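Local coordinates for hypothetical protein (Thermotoga maritima, PDB 2I76) that is of unknown function but binds NADPH and is probably an NADP-dependent dehydrogenase, at residues A103-N108 and P136-I141; I124-E129 and E144-Y149. One frame throughout, in Å; residues are numbered along the deposited sequence.

Interaction 1. Residues A103-N108 and P136-I141. With NDP (NADPH dihydro-nicotinamide-adenine-dinucleotide phosphate), chain C.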
ATOM      1  N   ALA A 103     -15.519   0.840 -27.150  1.00 39.53           N
ATOM      2  CA  ALA A 103     -15.550   0.778 -25.695  1.00 37.05           C
ATOM      3  C   ALA A 103     -14.193   0.382 -25.114  1.00 34.73           C
ATOM      4  O   ALA A 103     -13.267   0.031 -25.845  1.00 32.60           O
ATOM      5  CB  ALA A 103     -16.630  -0.202 -25.226  1.00 38.00           C
ATOM      6  N   SER A 104     -14.098   0.438 -23.790  1.00 33.08           N
ATOM      7  CA  SER A 104     -12.870   0.117 -23.082  1.00 32.56           C
ATOM      8  C   SER A 104     -13.181  -0.438 -21.687  1.00 29.73           C
ATOM      9  O   SER A 104     -13.811   0.248 -20.881  1.00 28.93           O
ATOM     10  CB  SER A 104     -12.018   1.396 -22.973  1.00 33.71           C
ATOM     11  OG  SER A 104     -10.824   1.189 -22.237  1.00 36.61           O
ATOM     12  N   ILE A 105     -12.774  -1.679 -21.412  1.00 27.98           N
ATOM     13  CA  ILE A 105     -13.002  -2.269 -20.082  1.00 27.02           C
ATOM     14  C   ILE A 105     -11.681  -2.640 -19.407  1.00 27.54           C
ATOM     15  O   ILE A 105     -10.915  -3.481 -19.904  1.00 26.40           O
ATOM     16  CB  ILE A 105     -13.948  -3.517 -20.102  1.00 25.18           C
ATOM     17  CG1 ILE A 105     -14.125  -4.018 -18.660  1.00 24.29           C
ATOM     18  CG2 ILE A 105     -13.407  -4.604 -21.018  1.00 22.53           C
ATOM     19  CD1 ILE A 105     -15.407  -4.784 -18.385  1.00 23.74           C
ATOM     20  N   HIS A 106     -11.435  -2.004 -18.263  1.00 28.01           N
ATOM     21  CA  HIS A 106     -10.190  -2.201 -17.541  1.00 28.86           C
ATOM     22  C   HIS A 106     -10.277  -2.725 -16.115  1.00 28.59           C
ATOM     23  O   HIS A 106     -10.692  -2.003 -15.199  1.00 28.47           O
ATOM     24  CB  HIS A 106      -9.381  -0.896 -17.542  1.00 29.46           C
ATOM     25  CG  HIS A 106      -8.065  -1.014 -16.841  1.00 31.11           C
ATOM     26  ND1 HIS A 106      -7.905  -0.727 -15.501  1.00 30.11           N
ATOM     27  CD2 HIS A 106      -6.868  -1.479 -17.273  1.00 31.17           C
ATOM     28  CE1 HIS A 106      -6.668  -1.013 -15.137  1.00 30.00           C
ATOM     29  NE2 HIS A 106      -6.018  -1.471 -16.192  1.00 31.85           N
ATOM     30  N   PRO A 107      -9.860  -3.989 -15.910  1.00 27.84           N
ATOM     31  CA  PRO A 107      -9.863  -4.663 -14.610  1.00 30.26           C
ATOM     32  C   PRO A 107      -8.620  -4.292 -13.791  1.00 31.97           C
ATOM     33  O   PRO A 107      -7.486  -4.553 -14.223  1.00 32.35           O
ATOM     34  CB  PRO A 107      -9.876  -6.137 -14.997  1.00 28.08           C
ATOM     35  CG  PRO A 107      -9.009  -6.147 -16.195  1.00 26.58           C
ATOM     36  CD  PRO A 107      -9.498  -4.941 -16.975  1.00 27.49           C
ATOM     37  N   ASN A 108      -8.824  -3.677 -12.626  1.00 32.57           N
ATOM     38  CA  ASN A 108      -7.687  -3.301 -11.792  1.00 32.98           C
ATOM     39  C   ASN A 108      -7.267  -4.541 -11.034  1.00 33.11           C
ATOM     40  O   ASN A 108      -7.760  -4.822  -9.948  1.00 32.74           O
ATOM     41  CB  ASN A 108      -8.055  -2.172 -10.816  1.00 33.56           C
ATOM     42  CG  ASN A 108      -8.362  -0.858 -11.522  1.00 31.80           C
ATOM     43  OD1 ASN A 108      -9.444  -0.667 -12.070  1.00 30.50           O
ATOM     44  ND2 ASN A 108      -7.399   0.048 -11.512  1.00 31.20           N
ATOM     45  N   PRO A 136     -22.827   0.356 -22.935  1.00 40.52           N
ATOM     46  CA  PRO A 136     -23.658  -0.651 -22.266  1.00 41.58           C
ATOM     47  C   PRO A 136     -23.188  -2.109 -22.453  1.00 41.64           C
ATOM     48  O   PRO A 136     -23.562  -2.991 -21.674  1.00 41.40           O
ATOM     49  CB  PRO A 136     -25.055  -0.382 -22.841  1.00 40.20           C
ATOM     50  CG  PRO A 136     -24.767   0.192 -24.193  1.00 39.41           C
ATOM     51  CD  PRO A 136     -23.616   1.124 -23.914  1.00 40.24           C
ATOM     52  N   ILE A 137     -22.359  -2.358 -23.466  1.00 41.34           N
ATOM     53  CA  ILE A 137     -21.858  -3.705 -23.726  1.00 41.54           C
ATOM     54  C   ILE A 137     -20.815  -4.123 -22.700  1.00 42.11           C
ATOM     55  O   ILE A 137     -20.756  -5.276 -22.287  1.00 42.57           O
ATOM     56  CB  ILE A 137     -21.223  -3.806 -25.120  1.00 41.46           C
ATOM     57  CG1 ILE A 137     -22.303  -3.665 -26.192  1.00 40.71           C
ATOM     58  CG2 ILE A 137     -20.491  -5.136 -25.262  1.00 41.44           C
ATOM     59  CD1 ILE A 137     -21.752  -3.684 -27.602  1.00 40.11           C
ATOM     60  N   VAL A 138     -19.984  -3.173 -22.302  1.00 43.78           N
ATOM     61  CA  VAL A 138     -18.942  -3.425 -21.315  1.00 43.93           C
ATOM     62  C   VAL A 138     -19.531  -3.216 -19.916  1.00 43.87           C
ATOM     63  O   VAL A 138     -19.157  -3.895 -18.948  1.00 44.17           O
ATOM     64  CB  VAL A 138     -17.757  -2.470 -21.535  1.00 43.33           C
ATOM     65  CG1 VAL A 138     -16.847  -2.511 -20.357  1.00 43.97           C
ATOM     66  CG2 VAL A 138     -16.994  -2.870 -22.790  1.00 43.73           C
ATOM     67  N   LYS A 139     -20.456  -2.266 -19.836  1.00 43.51           N
ATOM     68  CA  LYS A 139     -21.151  -1.935 -18.603  1.00 44.18           C
ATOM     69  C   LYS A 139     -21.873  -3.205 -18.120  1.00 44.41           C
ATOM     70  O   LYS A 139     -21.869  -3.530 -16.928  1.00 44.12           O
ATOM     71  CB  LYS A 139     -22.156  -0.817 -18.900  1.00 44.59           C
ATOM     72  CG  LYS A 139     -22.218   0.300 -17.876  1.00 47.05           C
ATOM     73  CD  LYS A 139     -22.815   1.567 -18.496  1.00 47.66           C
ATOM     74  CE  LYS A 139     -22.944   2.690 -17.467  1.00 49.29           C
ATOM     75  NZ  LYS A 139     -23.419   3.986 -18.055  1.00 50.75           N
ATOM     76  N   LYS A 140     -22.463  -3.927 -19.073  1.00 44.70           N
ATOM     77  CA  LYS A 140     -23.207  -5.162 -18.815  1.00 43.90           C
ATOM     78  C   LYS A 140     -22.286  -6.255 -18.309  1.00 42.73           C
ATOM     79  O   LYS A 140     -22.630  -6.989 -17.383  1.00 42.04           O
ATOM     80  CB  LYS A 140     -23.867  -5.650 -20.108  1.00 45.06           C
ATOM     81  CG  LYS A 140     -24.809  -6.853 -19.963  1.00 46.81           C
ATOM     82  CD  LYS A 140     -26.163  -6.421 -19.411  1.00 49.25           C
ATOM     83  CE  LYS A 140     -27.256  -7.460 -19.675  1.00 50.17           C
ATOM     84  NZ  LYS A 140     -28.639  -6.962 -19.306  1.00 50.23           N
ATOM     85  N   ILE A 141     -21.117  -6.359 -18.936  1.00 41.58           N
ATOM     86  CA  ILE A 141     -20.132  -7.378 -18.584  1.00 40.28           C
ATOM     87  C   ILE A 141     -19.528  -7.239 -17.189  1.00 40.89           C
ATOM     88  O   ILE A 141     -19.371  -8.231 -16.470  1.00 39.61           O
ATOM     89  CB  ILE A 141     -18.994  -7.423 -19.626  1.00 38.30           C
ATOM     90  CG1 ILE A 141     -19.530  -8.002 -20.933  1.00 37.37           C
ATOM     91  CG2 ILE A 141     -17.842  -8.258 -19.113  1.00 38.54           C
ATOM     92  CD1 ILE A 141     -18.500  -8.157 -22.009  1.00 36.59           C
TER
HETATM   93  PA  NDP C 301      -0.042 -10.334 -23.224  1.00 46.08           P
HETATM   94  O1A NDP C 301      -0.235 -11.450 -22.324  1.00 46.39           O
HETATM   95  O2A NDP C 301       1.323  -9.840 -23.642  1.00 43.42           O
HETATM   96  O5B NDP C 301      -0.909 -10.643 -24.546  1.00 43.42           O
HETATM   97  C5B NDP C 301      -0.516 -11.757 -25.322  1.00 43.11           C
HETATM   98  C4B NDP C 301      -1.480 -11.775 -26.481  1.00 42.82           C
HETATM   99  O4B NDP C 301      -1.218 -10.544 -27.250  1.00 41.43           O
HETATM  100  C3B NDP C 301      -1.251 -12.904 -27.396  1.00 42.67           C
HETATM  101  O3B NDP C 301      -2.502 -13.370 -27.886  1.00 44.49           O
HETATM  102  C2B NDP C 301      -0.393 -12.396 -28.465  1.00 44.53           C
HETATM  103  O2B NDP C 301      -0.241 -13.097 -29.706  1.00 48.36           O
HETATM  104  C1B NDP C 301      -0.840 -10.978 -28.564  1.00 42.53           C
HETATM  105  N9A NDP C 301       0.288 -10.169 -29.137  1.00 42.56           N
HETATM  106  C8A NDP C 301       1.526  -9.812 -28.530  1.00 41.81           C
HETATM  107  N7A NDP C 301       2.271  -9.101 -29.354  1.00 42.98           N
HETATM  108  C5A NDP C 301       1.572  -8.975 -30.516  1.00 43.65           C
HETATM  109  C6A NDP C 301       1.817  -8.328 -31.780  1.00 44.92           C
HETATM  110  N6A NDP C 301       2.978  -7.682 -31.991  1.00 45.17           N
HETATM  111  N1A NDP C 301       0.863  -8.392 -32.781  1.00 44.49           N
HETATM  112  C2A NDP C 301      -0.325  -9.055 -32.566  1.00 43.17           C
HETATM  113  N3A NDP C 301      -0.653  -9.692 -31.407  1.00 42.19           N
HETATM  114  C4A NDP C 301       0.342  -9.610 -30.408  1.00 43.24           C
HETATM  115  O3  NDP C 301      -0.876  -9.113 -22.746  1.00 45.23           O
HETATM  116  PN  NDP C 301      -1.195  -7.896 -21.680  1.00 45.23           P
HETATM  117  O1N NDP C 301       0.136  -7.309 -21.866  1.00 45.46           O
HETATM  118  O2N NDP C 301      -1.530  -8.741 -20.485  1.00 43.24           O
HETATM  119  O5D NDP C 301      -2.390  -6.879 -21.896  1.00 43.09           O
HETATM  120  C5D NDP C 301      -3.259  -6.922 -23.062  1.00 38.62           C
HETATM  121  C4D NDP C 301      -4.298  -5.776 -22.871  1.00 38.58           C
HETATM  122  O4D NDP C 301      -4.949  -5.955 -21.608  1.00 39.71           O
HETATM  123  C3D NDP C 301      -3.683  -4.374 -22.835  1.00 38.70           C
HETATM  124  O3D NDP C 301      -4.533  -3.494 -23.576  1.00 35.53           O
HETATM  125  C2D NDP C 301      -3.555  -4.045 -21.356  1.00 40.16           C
HETATM  126  O2D NDP C 301      -3.487  -2.643 -21.145  1.00 43.84           O
HETATM  127  C1D NDP C 301      -4.824  -4.780 -20.788  1.00 41.52           C
HETATM  128  N1N NDP C 301      -4.708  -5.187 -19.330  1.00 43.32           N
HETATM  129  C2N NDP C 301      -3.679  -6.121 -18.914  1.00 43.59           C
HETATM  130  C3N NDP C 301      -3.643  -6.455 -17.475  1.00 44.18           C
HETATM  131  C7N NDP C 301      -2.636  -7.393 -16.952  1.00 46.54           C
HETATM  132  O7N NDP C 301      -2.539  -7.694 -15.729  1.00 47.36           O
HETATM  133  N7N NDP C 301      -1.740  -7.984 -17.794  1.00 48.02           N
HETATM  134  C4N NDP C 301      -4.598  -5.848 -16.608  1.00 42.97           C
HETATM  135  C5N NDP C 301      -5.567  -4.960 -17.031  1.00 44.15           C
HETATM  136  C6N NDP C 301      -5.627  -4.624 -18.389  1.00 43.68           C
HETATM  137  P2B NDP C 301      -0.923 -14.424 -30.101  1.00 51.27           P
HETATM  138  O1X NDP C 301      -0.363 -14.646 -31.437  1.00 52.61           O
HETATM  139  O2X NDP C 301      -2.395 -14.237 -30.141  1.00 50.93           O
HETATM  140  O3X NDP C 301      -0.542 -15.536 -29.131  1.00 50.87           O
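On the helix side Val138 makes most of this contact, its two methyls divided between Ala103 and Ile105, which point to the same face of the strand. CG1, anti to its backbone N (chi1 167°), lies against the Ile105 side chain, with Ile105 CG1 3.5 Å from Val138 CG1. The other branch, Val138 CG2, meets Ala103 CB at 3.6 Å. The Ile105 and Val138 side chains cross obliquely; the closer approach of Ile105 CB to Val138 CG1 is doubtful in this model. One helical turn on, Ile141 CG2 comes within 4.3 Å of Ile105 CD1. An alanine at Ile105 would remove both branches beyond CB and would probably open a gap beside Val138 CG1 and Ile141 CG2. The strand's next residues touch the cofactor: His106, whose CB points away from the helix, brings CD2 to 3.6 Å from NDP C6N, and Pro107 CG sits 3.7 Å from NDP C5N, so both meet the nicotinamide ring. His106 ND1 is held by a hydrogen bond with Tyr160 OH. Strand 103-107 and helix 136-141 run in nearly the same direction, 22° apart, with axes 8.1 Å apart at closest approach. Val138 also touches Val86 of strand 85-87 and Leu128 of strand 126-128, so helix 135-145 packs against three neighbouring strands of the sheet.

Interaction 2. Residues I124-E129 and E144-Y149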
ATOM      1  N   ILE A 124     -13.044  -7.003  -8.205  1.00 42.89           N
ATOM      2  CA  ILE A 124     -12.261  -6.357  -9.242  1.00 37.76           C
ATOM      3  C   ILE A 124     -13.053  -5.165  -9.728  1.00 36.36           C
ATOM      4  O   ILE A 124     -13.999  -5.311 -10.495  1.00 36.95           O
ATOM      5  CB  ILE A 124     -12.013  -7.288 -10.441  1.00 36.32           C
ATOM      6  CG1 ILE A 124     -11.117  -8.445 -10.026  1.00 36.41           C
ATOM      7  CG2 ILE A 124     -11.348  -6.525 -11.572  1.00 34.89           C
ATOM      8  CD1 ILE A 124     -10.845  -9.422 -11.154  1.00 38.53           C
ATOM      9  N   VAL A 125     -12.682  -3.981  -9.265  1.00 34.79           N
ATOM     10  CA  VAL A 125     -13.367  -2.777  -9.695  1.00 33.59           C
ATOM     11  C   VAL A 125     -12.935  -2.502 -11.129  1.00 33.24           C
ATOM     12  O   VAL A 125     -11.733  -2.447 -11.428  1.00 31.78           O
ATOM     13  CB  VAL A 125     -12.986  -1.575  -8.814  1.00 33.73           C
ATOM     14  CG1 VAL A 125     -13.634  -0.310  -9.351  1.00 33.28           C
ATOM     15  CG2 VAL A 125     -13.409  -1.830  -7.382  1.00 34.12           C
ATOM     16  N   PHE A 126     -13.911  -2.341 -12.018  1.00 33.10           N
ATOM     17  CA  PHE A 126     -13.616  -2.076 -13.422  1.00 32.67           C
ATOM     18  C   PHE A 126     -13.662  -0.620 -13.846  1.00 33.51           C
ATOM     19  O   PHE A 126     -14.507   0.161 -13.407  1.00 34.59           O
ATOM     20  CB  PHE A 126     -14.558  -2.853 -14.340  1.00 31.56           C
ATOM     21  CG  PHE A 126     -14.320  -4.328 -14.348  1.00 31.22           C
ATOM     22  CD1 PHE A 126     -15.118  -5.174 -13.586  1.00 32.73           C
ATOM     23  CD2 PHE A 126     -13.310  -4.875 -15.123  1.00 30.71           C
ATOM     24  CE1 PHE A 126     -14.918  -6.547 -13.601  1.00 33.31           C
ATOM     25  CE2 PHE A 126     -13.097  -6.243 -15.148  1.00 32.44           C
ATOM     26  CZ  PHE A 126     -13.904  -7.084 -14.384  1.00 33.75           C
ATOM     27  N   GLY A 127     -12.730  -0.266 -14.718  1.00 33.89           N
ATOM     28  CA  GLY A 127     -12.693   1.076 -15.248  1.00 33.84           C
ATOM     29  C   GLY A 127     -13.223   0.958 -16.661  1.00 33.52           C
ATOM     30  O   GLY A 127     -12.518   0.500 -17.564  1.00 32.44           O
ATOM     31  N   LEU A 128     -14.477   1.342 -16.851  1.00 34.38           N
ATOM     32  CA  LEU A 128     -15.081   1.267 -18.168  1.00 35.56           C
ATOM     33  C   LEU A 128     -15.050   2.659 -18.775  1.00 36.19           C
ATOM     34  O   LEU A 128     -14.821   3.647 -18.078  1.00 36.80           O
ATOM     35  CB  LEU A 128     -16.522   0.756 -18.069  1.00 34.85           C
ATOM     36  CG  LEU A 128     -16.779  -0.316 -17.007  1.00 34.70           C
ATOM     37  CD1 LEU A 128     -18.151  -0.917 -17.210  1.00 34.14           C
ATOM     38  CD2 LEU A 128     -15.719  -1.390 -17.090  1.00 35.79           C
ATOM     39  N   GLU A 129     -15.289   2.721 -20.077  1.00 37.18           N
ATOM     40  CA  GLU A 129     -15.278   3.967 -20.832  1.00 37.43           C
ATOM     41  C   GLU A 129     -15.505   3.518 -22.275  1.00 39.27           C
ATOM     42  O   GLU A 129     -14.617   2.944 -22.911  1.00 39.85           O
ATOM     43  CB  GLU A 129     -13.914   4.658 -20.643  1.00 34.35           C
ATOM     44  CG  GLU A 129     -13.595   5.823 -21.560  1.00 31.11           C
ATOM     45  CD  GLU A 129     -12.994   5.376 -22.884  1.00 31.37           C
ATOM     46  OE1 GLU A 129     -13.700   5.452 -23.915  1.00 33.00           O
ATOM     47  OE2 GLU A 129     -11.823   4.937 -22.897  1.00 29.09           O
ATOM     48  N   GLU A 144     -21.678  -8.330 -14.491  1.00 42.39           N
ATOM     49  CA  GLU A 144     -21.685  -9.774 -14.333  1.00 43.50           C
ATOM     50  C   GLU A 144     -20.485 -10.264 -13.543  1.00 43.02           C
ATOM     51  O   GLU A 144     -20.623 -10.678 -12.398  1.00 43.90           O
ATOM     52  CB  GLU A 144     -21.694 -10.457 -15.689  1.00 46.59           C
ATOM     53  CG  GLU A 144     -23.069 -10.602 -16.284  1.00 50.49           C
ATOM     54  CD  GLU A 144     -23.115 -11.677 -17.338  1.00 52.02           C
ATOM     55  OE1 GLU A 144     -22.750 -12.838 -17.017  1.00 49.92           O
ATOM     56  OE2 GLU A 144     -23.518 -11.352 -18.476  1.00 53.16           O
ATOM     57  N   ILE A 145     -19.314 -10.225 -14.170  1.00 41.91           N
ATOM     58  CA  ILE A 145     -18.072 -10.651 -13.539  1.00 41.21           C
ATOM     59  C   ILE A 145     -17.974 -10.251 -12.056  1.00 40.76           C
ATOM     60  O   ILE A 145     -17.673 -11.105 -11.205  1.00 39.97           O
ATOM     61  CB  ILE A 145     -16.845 -10.095 -14.313  1.00 40.97           C
ATOM     62  CG1 ILE A 145     -16.874 -10.589 -15.770  1.00 41.69           C
ATOM     63  CG2 ILE A 145     -15.562 -10.516 -13.627  1.00 40.55           C
ATOM     64  CD1 ILE A 145     -15.794  -9.965 -16.657  1.00 41.75           C
ATOM     65  N   SER A 146     -18.236  -8.964 -11.770  1.00 43.82           N
ATOM     66  CA  SER A 146     -18.198  -8.388 -10.425  1.00 43.42           C
ATOM     67  C   SER A 146     -18.830  -7.017 -10.446  1.00 42.71           C
ATOM     68  O   SER A 146     -18.299  -6.072 -11.003  1.00 43.26           O
ATOM     69  CB  SER A 146     -16.776  -8.301  -9.884  1.00 42.95           C
ATOM     70  OG  SER A 146     -15.920  -7.577 -10.744  1.00 43.09           O
ATOM     71  N   GLY A 147     -19.987  -6.921  -9.815  1.00 43.08           N
ATOM     72  CA  GLY A 147     -20.746  -5.660  -9.787  1.00 44.56           C
ATOM     73  C   GLY A 147     -20.136  -4.371  -9.260  1.00 45.60           C
ATOM     74  O   GLY A 147     -20.827  -3.493  -8.722  1.00 45.56           O
ATOM     75  N   LYS A 148     -18.830  -4.242  -9.459  1.00 46.17           N
ATOM     76  CA  LYS A 148     -18.121  -3.082  -9.023  1.00 46.25           C
ATOM     77  C   LYS A 148     -17.375  -2.478 -10.217  1.00 46.01           C
ATOM     78  O   LYS A 148     -16.557  -3.154 -10.855  1.00 44.06           O
ATOM     79  CB  LYS A 148     -17.157  -3.490  -7.933  1.00 46.60           C
ATOM     80  CG  LYS A 148     -17.758  -4.535  -7.006  1.00 45.91           C
ATOM     81  CD  LYS A 148     -16.823  -4.801  -5.845  1.00 45.78           C
ATOM     82  CE  LYS A 148     -17.283  -5.986  -5.002  1.00 47.28           C
ATOM     83  NZ  LYS A 148     -16.286  -6.356  -3.945  1.00 46.73           N
ATOM     84  N   TYR A 149     -17.687  -1.219 -10.523  1.00 46.14           N
ATOM     85  CA  TYR A 149     -17.060  -0.510 -11.621  1.00 46.91           C
ATOM     86  C   TYR A 149     -17.507   0.935 -11.677  1.00 45.80           C
ATOM     87  O   TYR A 149     -18.334   1.361 -10.875  1.00 46.87           O
ATOM     88  CB  TYR A 149     -17.392  -1.200 -12.947  1.00 50.74           C
ATOM     89  CG  TYR A 149     -18.867  -1.226 -13.294  1.00 54.27           C
ATOM     90  CD1 TYR A 149     -19.510  -0.092 -13.809  1.00 54.44           C
ATOM     91  CD2 TYR A 149     -19.628  -2.387 -13.098  1.00 55.41           C
ATOM     92  CE1 TYR A 149     -20.875  -0.111 -14.120  1.00 55.53           C
ATOM     93  CE2 TYR A 149     -20.994  -2.415 -13.406  1.00 56.74           C
ATOM     94  CZ  TYR A 149     -21.608  -1.274 -13.916  1.00 56.27           C
ATOM     95  OH  TYR A 149     -22.954  -1.299 -14.203  1.00 57.48           O
TER
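Phe126 and Tyr149 form a parallel bridge between the two strands of a beta-alpha-beta unit, strand 126-128, helix 135-145 and strand 149-151. Phe126 N donates to Lys148 O at 3.0 Å, with an N-H...O angle of 160°. Beside this bridge, Phe126 CB and Tyr149 CB meet at 3.6 Å on one face of the sheet. Two residues before Lys148, just after the helix, Ser146 OG donates to Ile124 O at 3.0 Å; it approaches 24° out of the carbonyl plane. The serine hydroxyl stands between its own backbone N and carbonyl carbon (chi1 56°), and from there it also borders Phe126 CE1. Ile145 CG2 lies at the edge of the Phe126 ring, near its plane, 3.9 Å from Phe126 CZ, and the two side chains cross at about a right angle. Ile124 CG2 comes over a face of the same ring, toward its rim and 3.8 Å above the plane. Further along, Leu128 CD1 makes a CH-pi contact with the face of Tyr149, 4.2 Å from the ring centroid. The Val125 and Lys148 side chains also cross at about a right angle, Val125 CG2 4.1 Å from Lys148 CB. Ile145 also touches Phe16 and Phe17 of helix 12-19. The chemistry is thus divided: the amide bond belongs to the strand pairing, the hydroxyl bond ties the helix end to the loop before strand 126-128, and apolar groups pack round Phe126 and Tyr149, consistent with a defined return of the chain to the sheet.

Overall arrangement
Interactions 1 and 2 lie with their centres 7 Å apart, both drawing on helix 135-145: 136-141 packs on the sheet, and 144-149 brings the chain back into it. Strands 102-107 and 126-128 are antiparallel neighbours, joined by a probable hydrogen bond from Gly127 N to His106 O at 2.7 Å. Pro107 and Phe126 pack together across this seam, linking the cofactor side of interaction 1 to the apolar surroundings of Phe126 in interaction 2. The NADPH meets interaction 1 directly, whereas the Phe126 side chain stays about 8 Å from it. Ile124 lies near that site: its side chain is about 5 Å from that of Phe111, which binds NADPH.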